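PDB 5JFQ: geranylgeranyl Pyrophosphate Synthetase from Geoglobus acetivorans, which catalyses the magnesium-dependent addition of three isopentenyl diphosphate molecules to dimethylallyl diphosphate, making geranylgeranyl diphosphate and smaller amounts of farnesyl diphosphate. Local coordinates for residues I147-F152 and V172-G177. Numbering follows the deposited sequence.
Sequences ICEGQF and VRKKTG
Lys175 reaches across to Gln151 with CG anti to its backbone N (chi1 -175°) and a bend at chi2 (48°), which places Lys175 CD 3.4 Å from Gln151 N. Gln151 also has CG anti to its own N, and the two side chains run alongside each other in the same direction. Lys175 CE meets Gln151 CB at 3.5 Å and lies close to Gln151 OE1. The ammonium goes on to a salt bridge with Asp84 of helix 67-88. Ile147 crosses the Lys175 chain at about a right angle, with Ile147 CG2 4.1 Å from Lys175 CD. An alanine in place of Lys175 would probably open a gap beside Gln151 and Ile147 and leave Asp84 without this positive mate.

Gly150 is the point of close backbone approach, its CA 4.3 Å from Lys175 CA. Ile147 CA makes a CH...O contact with Lys174 O (3.6 Å). The Lys174 side chain runs at a slant across that of Glu149, and Lys174 CD packs on Glu149 CB at 3.8 Å. Their charges lie near each other without a salt bridge. Lys174 NZ pairs with Glu170, and Glu149 OE2 bonds to Tyr33 OH of the second subunit.

The axes of 147-152 and 172-177 pass 6.9 Å apart at their closest and cross at -118°. Lys175 and Thr176 probably bind dimethylallyl diphosphate, and Asp84 probably binds magnesium, so the crossing lies at the probable allylic substrate site of the all-helical polyprenyl synthase fold.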
loop_
_atom_site.group_PDB
_atom_site.type_symbol
_atom_site.label_atom_id
_atom_site.label_comp_id
_atom_site.label_asym_id
_atom_site.label_seq_id
_atom_site.Cartn_x
_atom_site.Cartn_y
_atom_site.Cartn_z
ATOM N N ILE B 147 -11.768 0.169 0.186
ATOM C CA ILE B 147 -11.575 -0.861 1.207
ATOM C C ILE B 147 -11.032 -0.243 2.486
ATOM O O ILE B 147 -11.481 -0.570 3.589
ATOM C CB ILE B 147 -10.643 -1.980 0.698
ATOM C CG1 ILE B 147 -11.125 -2.538 -0.643
ATOM C CG2 ILE B 147 -10.506 -3.087 1.748
ATOM C CD1 ILE B 147 -10.323 -3.718 -1.106
ATOM N N CYS B 148 -10.054 0.655 2.359
ATOM C CA CYS B 148 -9.529 1.357 3.525
ATOM C C CYS B 148 -10.611 2.214 4.168
ATOM O O CYS B 148 -10.750 2.249 5.396
ATOM C CB CYS B 148 -8.333 2.227 3.125
ATOM S SG CYS B 148 -6.918 1.334 2.470
ATOM N N GLU B 149 -11.369 2.938 3.343
ATOM C CA GLU B 149 -12.504 3.687 3.857
ATOM C C GLU B 149 -13.488 2.757 4.563
ATOM O O GLU B 149 -14.009 3.092 5.630
ATOM C CB GLU B 149 -13.183 4.452 2.718
ATOM C CG GLU B 149 -12.335 5.571 2.129
ATOM C CD GLU B 149 -13.039 6.310 1.002
ATOM O OE1 GLU B 149 -14.105 5.827 0.557
ATOM O OE2 GLU B 149 -12.534 7.370 0.554
ATOM N N GLY B 150 -13.711 1.565 4.007
ATOM C CA GLY B 150 -14.609 0.614 4.640
ATOM C C GLY B 150 -14.078 0.100 5.967
ATOM O O GLY B 150 -14.779 0.135 6.985
ATOM N N GLN B 151 -12.836 -0.393 5.974
ATOM C CA GLN B 151 -12.259 -0.907 7.212
ATOM C C GLN B 151 -12.269 0.154 8.304
ATOM O O GLN B 151 -12.526 -0.147 9.475
ATOM C CB GLN B 151 -10.839 -1.416 6.963
ATOM C CG GLN B 151 -10.079 -1.859 8.228
ATOM C CD GLN B 151 -10.704 -3.071 8.931
ATOM O OE1 GLN B 151 -11.663 -3.671 8.441
ATOM N NE2 GLN B 151 -10.152 -3.433 10.092
ATOM N N PHE B 152 -12.008 1.405 7.940
ATOM C CA PHE B 152 -12.121 2.474 8.922
ATOM C C PHE B 152 -13.569 2.670 9.365
ATOM O O PHE B 152 -13.830 2.988 10.529
ATOM C CB PHE B 152 -11.546 3.754 8.335
ATOM C CG PHE B 152 -11.566 4.909 9.264
ATOM C CD1 PHE B 152 -10.540 5.095 10.168
ATOM C CD2 PHE B 152 -12.599 5.824 9.223
ATOM C CE1 PHE B 152 -10.559 6.171 11.032
ATOM C CE2 PHE B 152 -12.620 6.901 10.072
ATOM C CZ PHE B 152 -11.607 7.075 10.980
ATOM N N VAL B 172 -20.173 -2.398 4.092
ATOM C CA VAL B 172 -19.922 -3.709 3.503
ATOM C C VAL B 172 -19.640 -3.567 2.014
ATOM O O VAL B 172 -18.802 -4.292 1.456
ATOM C CB VAL B 172 -21.087 -4.683 3.781
ATOM C CG1 VAL B 172 -22.333 -4.257 3.065
ATOM C CG2 VAL B 172 -20.719 -6.061 3.304
ATOM N N ARG B 173 -20.299 -2.611 1.358
ATOM C CA ARG B 173 -20.062 -2.384 -0.061
ATOM C C ARG B 173 -18.599 -2.035 -0.317
ATOM O O ARG B 173 -17.978 -2.563 -1.251
ATOM C CB ARG B 173 -20.997 -1.279 -0.562
ATOM C CG ARG B 173 -20.763 -0.838 -1.986
ATOM C CD ARG B 173 -21.228 0.592 -2.198
ATOM N NE ARG B 173 -20.470 1.188 -3.285
ATOM C CZ ARG B 173 -19.493 2.072 -3.124
ATOM N NH1 ARG B 173 -19.170 2.489 -1.909
ATOM N NH2 ARG B 173 -18.846 2.546 -4.185
ATOM N N LYS B 174 -18.028 -1.165 0.521
ATOM C CA LYS B 174 -16.620 -0.807 0.405
ATOM C C LYS B 174 -15.710 -1.915 0.934
ATOM O O LYS B 174 -14.720 -2.271 0.285
ATOM C CB LYS B 174 -16.342 0.492 1.159
ATOM C CG LYS B 174 -16.999 1.738 0.618
ATOM C CD LYS B 174 -16.438 2.939 1.374
ATOM C CE LYS B 174 -16.949 4.267 0.853
ATOM N NZ LYS B 174 -18.360 4.546 1.240
ATOM N N LYS B 175 -16.031 -2.477 2.105
ATOM C CA LYS B 175 -15.046 -3.291 2.813
ATOM C C LYS B 175 -14.798 -4.612 2.104
ATOM O O LYS B 175 -13.647 -5.052 1.983
ATOM C CB LYS B 175 -15.478 -3.531 4.266
ATOM C CG LYS B 175 -14.432 -4.268 5.118
ATOM C CD LYS B 175 -13.031 -3.651 4.957
ATOM C CE LYS B 175 -11.908 -4.498 5.582
ATOM N NZ LYS B 175 -11.622 -5.796 4.898
ATOM N N THR B 176 -15.857 -5.262 1.627
ATOM C CA THR B 176 -15.685 -6.518 0.918
ATOM C C THR B 176 -16.349 -6.560 -0.458
ATOM O O THR B 176 -16.074 -7.492 -1.220
ATOM C CB THR B 176 -16.201 -7.682 1.780
ATOM O OG1 THR B 176 -17.577 -7.461 2.101
ATOM C CG2 THR B 176 -15.387 -7.798 3.092
ATOM N N GLY B 177 -17.164 -5.570 -0.817
ATOM C CA GLY B 177 -17.919 -5.601 -2.053
ATOM C C GLY B 177 -17.167 -5.132 -3.286
ATOM O O GLY B 177 -17.118 -5.854 -4.295
#